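Long-range contacts in cell shape-determining protein MreC (Streptococcus pneumoniae, PDB 2QF4), which helps form and maintain cell shape, probably as part of the elongasome that synthesises peripheral peptidoglycan: residues S36-A41 / N122-D127; K72-I77 / G118-F123; T83-I88 / Q102-S107. All coordinates share one frame; numbering follows the deposited sequence. Where two conformers were deposited one is given.

Interaction 1. Residues S36-A41 / N122-D127; sequences SENMLA and NFNVAD. With EDO (1,2-ethanediol), chain E.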
ATOM      1  N   SER A  36     -13.426   6.824  -3.848  1.00 16.68           N
ATOM      2  CA  SER A  36     -13.593   7.060  -2.409  1.00 17.46           C
ATOM      3  C   SER A  36     -12.241   7.155  -1.704  1.00 17.14           C
ATOM      4  O   SER A  36     -11.201   6.659  -2.149  1.00 16.96           O
ATOM      5  CB  SER A  36     -14.506   5.999  -1.724  1.00 17.86           C
ATOM      6  OG  SER A  36     -14.165   4.639  -1.967  1.00 21.33           O
ATOM      7  N   GLU A  37     -12.299   7.753  -0.529  1.00 17.71           N
ATOM      8  CA  GLU A  37     -11.118   8.047   0.232  1.00 18.40           C
ATOM      9  C   GLU A  37     -10.536   6.768   0.912  1.00 15.70           C
ATOM     10  O   GLU A  37      -9.401   6.815   1.373  1.00 19.39           O
ATOM     11  CB  GLU A  37     -11.393   9.111   1.339  1.00 19.82           C
ATOM     12  CG  GLU A  37     -12.719   9.881   1.405  0.50 22.65           C
ATOM     13  CD  GLU A  37     -13.140  10.618   0.153  0.50 23.26           C
ATOM     14  OE1 GLU A  37     -12.594  11.696  -0.145  0.50 26.37           O
ATOM     15  OE2 GLU A  37     -14.093  10.148  -0.485  0.50 24.85           O
ATOM     16  N   ASN A  38     -11.270   5.656   0.973  1.00 17.60           N
ATOM     17  CA  ASN A  38     -10.750   4.424   1.573  1.00 16.73           C
ATOM     18  C   ASN A  38      -9.993   3.616   0.580  1.00 13.24           C
ATOM     19  O   ASN A  38      -9.575   2.519   0.920  1.00 14.31           O
ATOM     20  CB  ASN A  38     -11.851   3.512   2.280  1.00 16.60           C
ATOM     21  CG  ASN A  38     -12.789   2.717   1.288  1.00 17.27           C
ATOM     22  OD1 ASN A  38     -12.947   3.088   0.127  1.00 17.97           O
ATOM     23  ND2 ASN A  38     -13.401   1.608   1.774  1.00 18.76           N
ATOM     24  N   MET A  39      -9.823   4.115  -0.672  1.00 11.68           N
ATOM     25  CA  MET A  39      -9.331   3.265  -1.710  1.00  9.88           C
ATOM     26  C   MET A  39      -7.826   3.212  -1.797  1.00  8.33           C
ATOM     27  O   MET A  39      -7.110   4.195  -1.600  1.00  8.63           O
ATOM     28  CB  MET A  39      -9.929   3.648  -3.073  1.00  9.93           C
ATOM     29  CG  MET A  39     -11.415   3.335  -3.184  1.00 12.16           C
ATOM     30  SD  MET A  39     -12.066   3.860  -4.763  1.00 13.16           S
ATOM     31  CE  MET A  39     -13.596   2.859  -4.787  1.00 16.08           C
ATOM     32  N   LEU A  40      -7.384   2.017  -2.126  1.00  8.05           N
ATOM     33  CA  LEU A  40      -6.005   1.726  -2.505  1.00  7.81           C
ATOM     34  C   LEU A  40      -5.923   1.666  -4.012  1.00  7.96           C
ATOM     35  O   LEU A  40      -6.937   1.650  -4.692  1.00  9.86           O
ATOM     36  CB  LEU A  40      -5.509   0.452  -1.822  1.00  8.65           C
ATOM     37  CG  LEU A  40      -5.330   0.574  -0.293  1.00  8.24           C
ATOM     38  CD1 LEU A  40      -4.925  -0.765   0.297  1.00 12.60           C
ATOM     39  CD2 LEU A  40      -4.245   1.621   0.026  1.00  9.83           C
ATOM     40  N   ALA A  41      -4.706   1.693  -4.536  1.00  7.76           N
ATOM     41  CA  ALA A  41      -4.451   1.762  -5.960  1.00  8.16           C
ATOM     42  C   ALA A  41      -3.505   0.644  -6.372  1.00  7.95           C
ATOM     43  O   ALA A  41      -2.471   0.415  -5.726  1.00  8.19           O
ATOM     44  CB  ALA A  41      -3.831   3.129  -6.299  1.00  8.77           C
ATOM     45  N   ASN A 122      -7.800   2.965   7.832  1.00 10.46           N
ATOM     46  CA  ASN A 122      -8.598   3.645   6.827  1.00 10.70           C
ATOM     47  C   ASN A 122      -8.633   2.932   5.494  1.00  9.78           C
ATOM     48  O   ASN A 122      -9.676   2.895   4.836  1.00 10.26           O
ATOM     49  CB  ASN A 122      -8.087   5.076   6.624  1.00 11.75           C
ATOM     50  CG  ASN A 122      -8.879   5.849   5.530  0.50 12.30           C
ATOM     51  OD1 ASN A 122     -10.028   6.220   5.729  0.50 16.80           O
ATOM     52  ND2 ASN A 122      -8.282   6.007   4.339  0.50 13.39           N
ATOM     53  N   PHE A 123      -7.524   2.336   5.088  1.00  8.98           N
ATOM     54  CA  PHE A 123      -7.403   1.704   3.761  1.00  8.04           C
ATOM     55  C   PHE A 123      -7.736   0.245   3.951  1.00  8.36           C
ATOM     56  O   PHE A 123      -6.900  -0.624   3.891  1.00  9.57           O
ATOM     57  CB  PHE A 123      -6.024   1.983   3.202  1.00  8.88           C
ATOM     58  CG  PHE A 123      -5.812   3.441   2.896  1.00  8.41           C
ATOM     59  CD1 PHE A 123      -6.377   4.004   1.772  1.00  9.26           C
ATOM     60  CD2 PHE A 123      -5.097   4.254   3.737  1.00  9.46           C
ATOM     61  CE1 PHE A 123      -6.255   5.341   1.500  1.00  9.54           C
ATOM     62  CE2 PHE A 123      -4.961   5.608   3.460  1.00 10.46           C
ATOM     63  CZ  PHE A 123      -5.550   6.146   2.340  1.00 10.36           C
ATOM     64  N   ASN A 124      -9.023   0.003   4.159  1.00  8.32           N
ATOM     65  CA  ASN A 124      -9.525  -1.226   4.756  1.00  8.95           C
ATOM     66  C   ASN A 124      -9.844  -2.320   3.767  1.00  9.20           C
ATOM     67  O   ASN A 124     -10.871  -2.936   3.822  1.00 10.74           O
ATOM     68  CB  ASN A 124     -10.714  -0.935   5.704  1.00  9.45           C
ATOM     69  CG  ASN A 124     -11.941  -0.378   5.024  1.00  9.59           C
ATOM     70  OD1 ASN A 124     -11.867   0.157   3.942  1.00 10.57           O
ATOM     71  ND2 ASN A 124     -13.101  -0.550   5.655  1.00 12.15           N
ATOM     72  N   VAL A 125      -8.912  -2.596   2.850  1.00  9.29           N
ATOM     73  CA  VAL A 125      -9.027  -3.696   1.907  1.00  9.74           C
ATOM     74  C   VAL A 125      -7.806  -4.584   2.065  1.00  9.07           C
ATOM     75  O   VAL A 125      -6.691  -4.170   1.798  1.00  9.72           O
ATOM     76  CB  VAL A 125      -9.199  -3.252   0.422  1.00 10.95           C
ATOM     77  CG1 VAL A 125      -8.332  -2.077   0.076  0.50 11.05           C
ATOM     78  CG2 VAL A 125      -9.017  -4.398  -0.543  0.50 11.58           C
ATOM     79  N   ALA A 126      -8.053  -5.818   2.454  1.00  9.43           N
ATOM     80  CA  ALA A 126      -7.024  -6.796   2.713  1.00  9.72           C
ATOM     81  C   ALA A 126      -6.644  -7.609   1.473  1.00  9.70           C
ATOM     82  O   ALA A 126      -7.382  -7.651   0.490  1.00 10.40           O
ATOM     83  CB  ALA A 126      -7.498  -7.742   3.846  1.00 10.93           C
ATOM     84  N   ASP A 127      -5.464  -8.231   1.532  1.00  9.62           N
ATOM     85  CA  ASP A 127      -5.036  -9.302   0.639  1.00  9.99           C
ATOM     86  C   ASP A 127      -4.508  -8.853  -0.715  1.00 10.47           C
ATOM     87  O   ASP A 127      -4.192  -9.678  -1.553  1.00 12.10           O
ATOM     88  CB  ASP A 127      -6.138 -10.385   0.483  1.00 11.34           C
ATOM     89  CG  ASP A 127      -6.566 -10.966   1.811  1.00 13.98           C
ATOM     90  OD1 ASP A 127      -5.747 -11.191   2.694  1.00 15.78           O
ATOM     91  OD2 ASP A 127      -7.783 -11.202   1.993  1.00 21.11           O
TER
HETATM   92  C1  EDO E 603      -7.375  -9.169  -3.879  1.00 36.66           C
HETATM   93  O1  EDO E 603      -5.970  -9.091  -4.125  1.00 37.87           O
HETATM   94  C2  EDO E 603      -7.714  -8.373  -2.627  1.00 35.28           C
HETATM   95  O2  EDO E 603      -8.712  -7.405  -2.958  1.00 36.48           O
HETATM   96  O   HOH W   1     -10.984   0.049   1.422  1.00 18.56           O

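Interaction 2. Residues K72-I77 / G118-F123; sequences KISVKI and GGLGNF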
ATOM      1  N   LYS A  72      -0.581   5.444   6.930  1.00  9.71           N
ATOM      2  CA  LYS A  72      -0.911   4.365   7.887  1.00 10.94           C
ATOM      3  C   LYS A  72      -1.620   3.227   7.166  1.00  9.71           C
ATOM      4  O   LYS A  72      -2.598   2.666   7.667  1.00 11.04           O
ATOM      5  CB  LYS A  72      -1.752   4.900   9.060  1.00 11.77           C
ATOM      6  CG  LYS A  72      -1.026   5.992   9.859  1.00 14.88           C
ATOM      7  CD  LYS A  72      -1.790   6.386  11.120  1.00 16.61           C
ATOM      8  CE  LYS A  72      -1.144   7.573  11.885  1.00 21.17           C
ATOM      9  NZ  LYS A  72      -1.596   8.884  11.272  1.00 28.17           N
ATOM     10  N   ILE A  73      -1.063   2.827   6.025  1.00  8.18           N
ATOM     11  CA  ILE A  73      -1.604   1.734   5.261  1.00  8.15           C
ATOM     12  C   ILE A  73      -1.293   0.425   5.977  1.00  7.36           C
ATOM     13  O   ILE A  73      -0.131   0.083   6.198  1.00  7.02           O
ATOM     14  CB  ILE A  73      -1.041   1.675   3.829  1.00  7.85           C
ATOM     15  CG1 ILE A  73      -1.380   2.951   3.050  1.00  8.52           C
ATOM     16  CG2 ILE A  73      -1.594   0.440   3.086  1.00  8.43           C
ATOM     17  CD1 ILE A  73      -0.459   3.137   1.812  1.00 10.06           C
ATOM     18  N   SER A  74      -2.337  -0.308   6.351  1.00  6.82           N
ATOM     19  CA  SER A  74      -2.204  -1.593   7.020  1.00  7.27           C
ATOM     20  C   SER A  74      -1.675  -2.669   6.089  1.00  7.16           C
ATOM     21  O   SER A  74      -2.172  -2.815   4.978  1.00  7.98           O
ATOM     22  CB  SER A  74      -3.610  -1.988   7.527  1.00  7.40           C
ATOM     23  OG  SER A  74      -3.679  -3.351   7.920  1.00  8.52           O
ATOM     24  N   VAL A  75      -0.684  -3.428   6.554  1.00  6.95           N
ATOM     25  CA  VAL A  75      -0.138  -4.574   5.851  1.00  7.25           C
ATOM     26  C   VAL A  75      -0.038  -5.738   6.806  1.00  7.35           C
ATOM     27  O   VAL A  75      -0.083  -5.589   8.017  1.00  8.07           O
ATOM     28  CB  VAL A  75       1.262  -4.263   5.216  1.00  7.97           C
ATOM     29  CG1 VAL A  75       1.095  -3.220   4.119  1.00  9.76           C
ATOM     30  CG2 VAL A  75       2.300  -3.826   6.250  1.00 10.77           C
ATOM     31  N   LYS A  76       0.110  -6.907   6.201  1.00  8.27           N
ATOM     32  CA  LYS A  76       0.340  -8.113   6.965  1.00  8.67           C
ATOM     33  C   LYS A  76       1.367  -8.972   6.247  1.00  8.37           C
ATOM     34  O   LYS A  76       1.539  -8.959   5.036  1.00  9.08           O
ATOM     35  CB  LYS A  76      -0.959  -8.875   7.241  1.00  9.65           C
ATOM     36  CG  LYS A  76      -1.652  -9.371   6.041  1.00  9.75           C
ATOM     37  CD  LYS A  76      -3.010  -9.990   6.371  1.00 10.89           C
ATOM     38  CE  LYS A  76      -3.712 -10.425   5.109  0.50 10.89           C
ATOM     39  NZ  LYS A  76      -5.041 -11.055   5.412  0.50  9.25           N
ATOM     40  N   ILE A  77       2.115  -9.701   7.068  1.00  8.75           N
ATOM     41  CA  ILE A  77       3.236 -10.549   6.660  1.00  9.48           C
ATOM     42  C   ILE A  77       2.894 -11.975   7.082  1.00  9.16           C
ATOM     43  O   ILE A  77       2.554 -12.213   8.243  1.00  9.92           O
ATOM     44  CB  ILE A  77       4.528 -10.112   7.365  1.00  9.43           C
ATOM     45  CG1 ILE A  77       4.843  -8.628   7.084  1.00 10.70           C
ATOM     46  CG2 ILE A  77       5.682 -10.991   6.963  1.00 11.12           C
ATOM     47  CD1 ILE A  77       5.933  -8.027   7.978  1.00 14.08           C
ATOM     48  N   GLY A 118      -3.400  -5.466   4.860  1.00  8.06           N
ATOM     49  CA  GLY A 118      -4.002  -6.021   6.052  1.00  8.78           C
ATOM     50  C   GLY A 118      -5.460  -5.752   6.266  1.00  9.54           C
ATOM     51  O   GLY A 118      -6.137  -6.485   6.989  1.00  9.95           O
ATOM     52  N   GLY A 119      -5.973  -4.685   5.670  1.00  8.91           N
ATOM     53  CA  GLY A 119      -7.389  -4.307   5.808  1.00  9.76           C
ATOM     54  C   GLY A 119      -7.779  -3.583   7.084  1.00  9.65           C
ATOM     55  O   GLY A 119      -8.952  -3.295   7.253  1.00 11.09           O
ATOM     56  N   LEU A 120      -6.835  -3.213   7.936  1.00  9.75           N
ATOM     57  CA  LEU A 120      -7.131  -2.434   9.124  1.00 10.88           C
ATOM     58  C   LEU A 120      -6.992  -0.958   8.799  1.00 10.53           C
ATOM     59  O   LEU A 120      -6.479  -0.558   7.754  1.00  9.83           O
ATOM     60  CB  LEU A 120      -6.183  -2.836  10.255  1.00 11.23           C
ATOM     61  CG  LEU A 120      -6.172  -4.301  10.656  1.00 12.89           C
ATOM     62  CD1 LEU A 120      -5.154  -4.510  11.785  1.00 14.25           C
ATOM     63  CD2 LEU A 120      -7.580  -4.748  11.073  1.00 16.87           C
ATOM     64  N   GLY A 121      -7.474  -0.115   9.691  1.00 11.37           N
ATOM     65  CA  GLY A 121      -7.353   1.328   9.527  1.00 11.32           C
ATOM     66  C   GLY A 121      -8.208   1.840   8.386  1.00 11.09           C
ATOM     67  O   GLY A 121      -9.241   1.276   8.049  1.00 11.11           O
ATOM     68  N   ASN A 122      -7.800   2.965   7.832  1.00 10.46           N
ATOM     69  CA  ASN A 122      -8.598   3.645   6.827  1.00 10.70           C
ATOM     70  C   ASN A 122      -8.633   2.932   5.494  1.00  9.78           C
ATOM     71  O   ASN A 122      -9.676   2.895   4.836  1.00 10.26           O
ATOM     72  CB  ASN A 122      -8.087   5.076   6.624  1.00 11.75           C
ATOM     73  CG  ASN A 122      -8.879   5.849   5.530  0.50 12.30           C
ATOM     74  OD1 ASN A 122     -10.028   6.220   5.729  0.50 16.80           O
ATOM     75  ND2 ASN A 122      -8.282   6.007   4.339  0.50 13.39           N
ATOM     76  N   PHE A 123      -7.524   2.336   5.088  1.00  8.98           N
ATOM     77  CA  PHE A 123      -7.403   1.704   3.761  1.00  8.04           C
ATOM     78  C   PHE A 123      -7.736   0.245   3.951  1.00  8.36           C
ATOM     79  O   PHE A 123      -6.900  -0.624   3.891  1.00  9.57           O
ATOM     80  CB  PHE A 123      -6.024   1.983   3.202  1.00  8.88           C
ATOM     81  CG  PHE A 123      -5.812   3.441   2.896  1.00  8.41           C
ATOM     82  CD1 PHE A 123      -6.377   4.004   1.772  1.00  9.26           C
ATOM     83  CD2 PHE A 123      -5.097   4.254   3.737  1.00  9.46           C
ATOM     84  CE1 PHE A 123      -6.255   5.341   1.500  1.00  9.54           C
ATOM     85  CE2 PHE A 123      -4.961   5.608   3.460  1.00 10.46           C
ATOM     86  CZ  PHE A 123      -5.550   6.146   2.340  1.00 10.36           C
TER
HETATM   87  O   HOH W   2      -5.204   4.124   8.469  1.00 22.19           O
HETATM   88  O   HOH W   3      -4.962   1.247   6.425  1.00  8.66           O
HETATM   89  O   HOH W   4      -4.833  -2.444   4.180  1.00  9.06           O
HETATM   90  O   HOH W   5      -6.395  -9.172   7.209  1.00 13.89           O

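Interaction 3. Residues T83-I88 / Q102-S107; sequences TIYGII and QLNSNS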
ATOM      1  N   THR A  83       0.513 -14.808  11.154  1.00 13.12           N
ATOM      2  CA  THR A  83       0.367 -13.522  10.471  1.00 12.54           C
ATOM      3  C   THR A  83       0.791 -12.408  11.397  1.00 11.77           C
ATOM      4  O   THR A  83       0.377 -12.376  12.557  1.00 13.46           O
ATOM      5  CB  THR A  83      -1.093 -13.332  10.060  1.00 13.28           C
ATOM      6  OG1 THR A  83      -1.546 -14.517   9.376  1.00 15.88           O
ATOM      7  CG2 THR A  83      -1.256 -12.152   9.151  1.00 14.23           C
ATOM      8  N   ILE A  84       1.597 -11.491  10.879  1.00  9.92           N
ATOM      9  CA  ILE A  84       2.058 -10.304  11.594  1.00  9.61           C
ATOM     10  C   ILE A  84       1.517  -9.079  10.893  1.00  8.92           C
ATOM     11  O   ILE A  84       1.715  -8.926   9.692  1.00  9.66           O
ATOM     12  CB  ILE A  84       3.613 -10.235  11.630  1.00  9.92           C
ATOM     13  CG1 ILE A  84       4.271 -11.530  12.198  1.00 11.61           C
ATOM     14  CG2 ILE A  84       4.050  -8.986  12.420  1.00 10.75           C
ATOM     15  CD1 ILE A  84       4.702 -12.531  11.184  1.00 12.27           C
ATOM     16  N   TYR A  85       0.834  -8.222  11.635  1.00  8.04           N
ATOM     17  CA  TYR A  85       0.304  -6.972  11.085  1.00  7.79           C
ATOM     18  C   TYR A  85       1.236  -5.821  11.392  1.00  8.03           C
ATOM     19  O   TYR A  85       1.863  -5.785  12.450  1.00  8.84           O
ATOM     20  CB  TYR A  85      -1.090  -6.697  11.680  1.00  8.14           C
ATOM     21  CG  TYR A  85      -2.180  -7.573  11.091  1.00  8.83           C
ATOM     22  CD1 TYR A  85      -2.329  -8.893  11.501  1.00  9.64           C
ATOM     23  CD2 TYR A  85      -3.029  -7.090  10.119  1.00  9.15           C
ATOM     24  CE1 TYR A  85      -3.306  -9.713  10.938  1.00  9.00           C
ATOM     25  CE2 TYR A  85      -4.025  -7.903   9.560  1.00 10.15           C
ATOM     26  CZ  TYR A  85      -4.139  -9.218   9.962  1.00  9.21           C
ATOM     27  OH  TYR A  85      -5.118 -10.023   9.419  1.00 11.16           O
ATOM     28  N   GLY A  86       1.259  -4.841  10.497  1.00  7.48           N
ATOM     29  CA  GLY A  86       1.994  -3.599  10.698  1.00  7.60           C
ATOM     30  C   GLY A  86       1.473  -2.530   9.780  1.00  7.22           C
ATOM     31  O   GLY A  86       0.397  -2.670   9.204  1.00  7.84           O
ATOM     32  N   ILE A  87       2.219  -1.446   9.652  1.00  7.64           N
ATOM     33  CA  ILE A  87       1.828  -0.340   8.753  1.00  7.75           C
ATOM     34  C   ILE A  87       3.049   0.068   7.931  1.00  6.78           C
ATOM     35  O   ILE A  87       4.175   0.003   8.354  1.00  7.80           O
ATOM     36  CB  ILE A  87       1.187   0.907   9.416  1.00  9.80           C
ATOM     37  CG1 ILE A  87       2.176   1.506  10.430  1.00  9.21           C
ATOM     38  CG2 ILE A  87      -0.094   0.536  10.106  1.00 11.61           C
ATOM     39  CD1 ILE A  87       1.889   3.016  10.774  1.00 11.05           C
ATOM     40  N   ILE A  88       2.758   0.557   6.740  1.00  6.85           N
ATOM     41  CA  ILE A  88       3.769   1.170   5.877  1.00  7.25           C
ATOM     42  C   ILE A  88       4.136   2.545   6.425  1.00  6.91           C
ATOM     43  O   ILE A  88       3.253   3.350   6.707  1.00  7.71           O
ATOM     44  CB  ILE A  88       3.255   1.297   4.459  1.00  6.97           C
ATOM     45  CG1 ILE A  88       3.072  -0.092   3.830  1.00  8.50           C
ATOM     46  CG2 ILE A  88       4.204   2.148   3.606  1.00  7.97           C
ATOM     47  CD1 ILE A  88       2.313  -0.096   2.499  1.00  8.27           C
ATOM     48  N   GLN A 102       5.447  -0.869  13.436  1.00  7.53           N
ATOM     49  CA  GLN A 102       4.297  -1.060  14.326  1.00  8.73           C
ATOM     50  C   GLN A 102       3.807  -2.485  14.252  1.00  7.78           C
ATOM     51  O   GLN A 102       2.621  -2.757  14.103  1.00  8.44           O
ATOM     52  CB  GLN A 102       3.197  -0.071  14.039  1.00  9.55           C
ATOM     53  CG  GLN A 102       3.635   1.377  14.254  1.00 12.37           C
ATOM     54  CD  GLN A 102       2.480   2.378  14.282  1.00 14.30           C
ATOM     55  OE1 GLN A 102       1.361   2.062  13.950  1.00 18.09           O
ATOM     56  NE2 GLN A 102       2.771   3.559  14.748  1.00 24.52           N
ATOM     57  N   LEU A 103       4.741  -3.431  14.345  1.00  8.48           N
ATOM     58  CA  LEU A 103       4.388  -4.841  14.207  1.00  8.88           C
ATOM     59  C   LEU A 103       3.667  -5.372  15.433  1.00  8.88           C
ATOM     60  O   LEU A 103       4.041  -5.077  16.550  1.00  9.44           O
ATOM     61  CB  LEU A 103       5.645  -5.652  13.985  1.00  9.33           C
ATOM     62  CG  LEU A 103       6.555  -5.209  12.827  1.00 10.04           C
ATOM     63  CD1 LEU A 103       7.838  -6.083  12.827  1.00 11.96           C
ATOM     64  CD2 LEU A 103       5.811  -5.321  11.503  1.00 11.78           C
ATOM     65  N   ASN A 104       2.657  -6.204  15.230  1.00  8.24           N
ATOM     66  CA  ASN A 104       1.836  -6.706  16.332  1.00  9.41           C
ATOM     67  C   ASN A 104       2.347  -7.992  16.944  1.00 10.12           C
ATOM     68  O   ASN A 104       1.676  -8.579  17.770  1.00 12.40           O
ATOM     69  CB  ASN A 104       0.350  -6.848  15.944  1.00  9.30           C
ATOM     70  CG  ASN A 104       0.054  -8.097  15.188  1.00  8.39           C
ATOM     71  OD1 ASN A 104       0.922  -8.630  14.497  1.00  9.28           O
ATOM     72  ND2 ASN A 104      -1.202  -8.563  15.289  1.00  9.79           N
ATOM     73  N   SER A 105       3.524  -8.440  16.558  1.00 10.60           N
ATOM     74  CA  SER A 105       4.053  -9.753  16.958  1.00 12.29           C
ATOM     75  C   SER A 105       5.566  -9.716  17.004  1.00 11.90           C
ATOM     76  O   SER A 105       6.191  -8.965  16.245  1.00 12.89           O
ATOM     77  CB  SER A 105       3.605 -10.782  15.898  1.00 12.99           C
ATOM     78  OG  SER A 105       4.154 -12.039  16.043  1.00 15.91           O
ATOM     79  N   ASN A 106       6.139 -10.573  17.854  1.00 12.82           N
ATOM     80  CA  ASN A 106       7.577 -10.798  17.835  1.00 13.39           C
ATOM     81  C   ASN A 106       7.941 -12.092  17.125  1.00 13.49           C
ATOM     82  O   ASN A 106       9.068 -12.569  17.260  1.00 15.57           O
ATOM     83  CB  ASN A 106       8.189 -10.741  19.229  1.00 14.16           C
ATOM     84  CG  ASN A 106       7.764  -9.532  19.943  1.00 15.10           C
ATOM     85  OD1 ASN A 106       7.909  -8.403  19.416  1.00 16.30           O
ATOM     86  ND2 ASN A 106       7.192  -9.733  21.104  1.00 18.82           N
ATOM     87  N   SER A 107       7.011 -12.645  16.333  1.00 13.01           N
ATOM     88  CA  SER A 107       7.311 -13.788  15.465  1.00 14.05           C
ATOM     89  C   SER A 107       8.552 -13.561  14.644  1.00 13.20           C
ATOM     90  O   SER A 107       8.796 -12.448  14.155  1.00 12.89           O
ATOM     91  CB  SER A 107       6.176 -14.059  14.447  1.00 14.11           C
ATOM     92  OG  SER A 107       6.560 -15.121  13.542  1.00 15.78           O
TER
HETATM   93  O   HOH W   6      -1.703 -11.269  14.106  1.00 11.90           O

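Interaction 1. Residues S36-A41 / N122-D127
Asn38 and Asn124 meet through their amides, whose planes are turned 59° apart. Asn38 ND2 donates to Asn124 OD1 over 3.0 Å and lies in the carbonyl plane of that acceptor. In both residues CG sits between the backbone N and the carbonyl carbon (chi1 75° and 65°). The other end of the Asn38 amide is held by Ser36 OG, 2.9 Å from Asn38 OD1. A water donates to both Asn38 O and Asn124 OD1, so the acceptor is gripped twice.

Beside this pair, Phe123 lies against the turn of 36-39. Met39 O comes to the edge of its ring, 3.4 Å from Phe123 CE1. In the conformer given, Asn122 ND2 sits over the centre of one face of the ring and donates to Glu37 O over 3.3 Å. Leu40 adds the apolar part. Its CD2 lies 3.6 Å from Phe123 CD1, and its CD1 lies 3.7 Å from Val125 CG1 in the conformer given. Leu40 and Val125 run in opposite senses as they pass. Asn166 of strand 160-166 binds Asn124 O nearby.

The contact joins the two antiparallel barrels of the major extracellular (periplasmic) domain of MreC, the two-barrel layout of the alpha-lytic protease fold.

Interaction 2. Residues K72-I77 / G118-F123
Val75 and Gly118 bring the two backbones together, with their CA atoms 4.1 Å apart. Gly118 N donates to Ser74 O over 2.9 Å. The bond is nearly straight at the hydrogen (175°), but the donor stands above the carbonyl plane of Ser74. Toward the start of the strand the backbones separate, and the CA atoms of Ile73 and Phe123 are 6.0 Å apart.

The Ser74 side chain adds a second bond. Its OG is anti to the backbone N (chi1 166°) and accepts from Leu120 N over 3.2 Å. Ser74 OG also lies 3.3 Å from Gly118 CA, a close approach made possible by the bare glycine. Leu120 CB packs against the same hydroxyl. At the start of the strand, Ile73 CG1 touches Phe123 CD2 at 4.0 Å. Lys76, in the conformer given, extends past Gly118 CA to a salt bridge with Asp127. A water links Lys76 NZ to Gly118 O.

Waters bridge several other main-chain groups. One accepts from both Ser74 N and Phe123 N and donates to Leu120 O. Another joins Lys72 O to Asn122 N.

The contact is thus mostly polar although largely buried. A serine hydroxyl and bound waters supply partners for main-chain groups not bonded directly across the two segments.

Interaction 3. Residues T83-I88 / Q102-S107
Asn104 meets Tyr85 with its CG between the backbone N and the carbonyl carbon (chi1 81°), and with chi2 at -28° its OD1 comes to Tyr85 N. Tyr85 CG is anti to its own carbonyl carbon. The two side chains run alongside one another in the same direction, with ring and amide planes 77° apart.

Asn104 OD1 accepts from Tyr85 N over 2.9 Å, with the donor above the carbonyl plane of the amide. In return, Asn104 N donates to Tyr85 O, also over 2.9 Å. One residue thus binds both backbone polar groups of Tyr85. Leu103 CA adds a CH...O contact of 3.2 Å to Tyr85 O. A water joins Asn104 ND2 to Thr83 O.

Ile84 packs against the loop through its branches. Its CG2 is 4.0 Å from Leu103 CB, its CG1 is 3.8 Å from Ser105 CB, and its CD1 reaches Ser107 CB. Ser105 OG accepts from Ser107 N in an ST turn that shapes this part of the loop. Arg145 binds the carbonyls of both serines. At the opposite end, Ile87 CD1 rests 3.4 Å from Gln102 OE1.

Strand 97-101 pairs with strand 82-92 up to Ser101. Beyond it, Asn104 OD1 takes the Tyr85 N-H much as a strand carbonyl would. The antiparallel course of the loop is kept without regular sheet bonding.

Interaction 2 is the buried contact, interaction 1 is partly buried, and interaction 3 lies at the surface. Interactions 2 and 3 both belong to the second barrel and hold neighbouring strands, 74-79 and 82-92, which are joined directly by backbone bonds. Interaction 1 reaches across to the first barrel. It shares Asn122 and Phe123 with interaction 2, and the salt bridge between Lys76 and Asp127 ties the two together. Their chemistry differs with place. Interaction 1 combines hydrogen bonds of side-chain amides with apolar packing between barrels. Interaction 2 relies on one backbone bond, a serine hydroxyl and several waters. In interaction 3 an exposed asparagine binds the backbone of strand 82-92 beyond the end of strand 97-101.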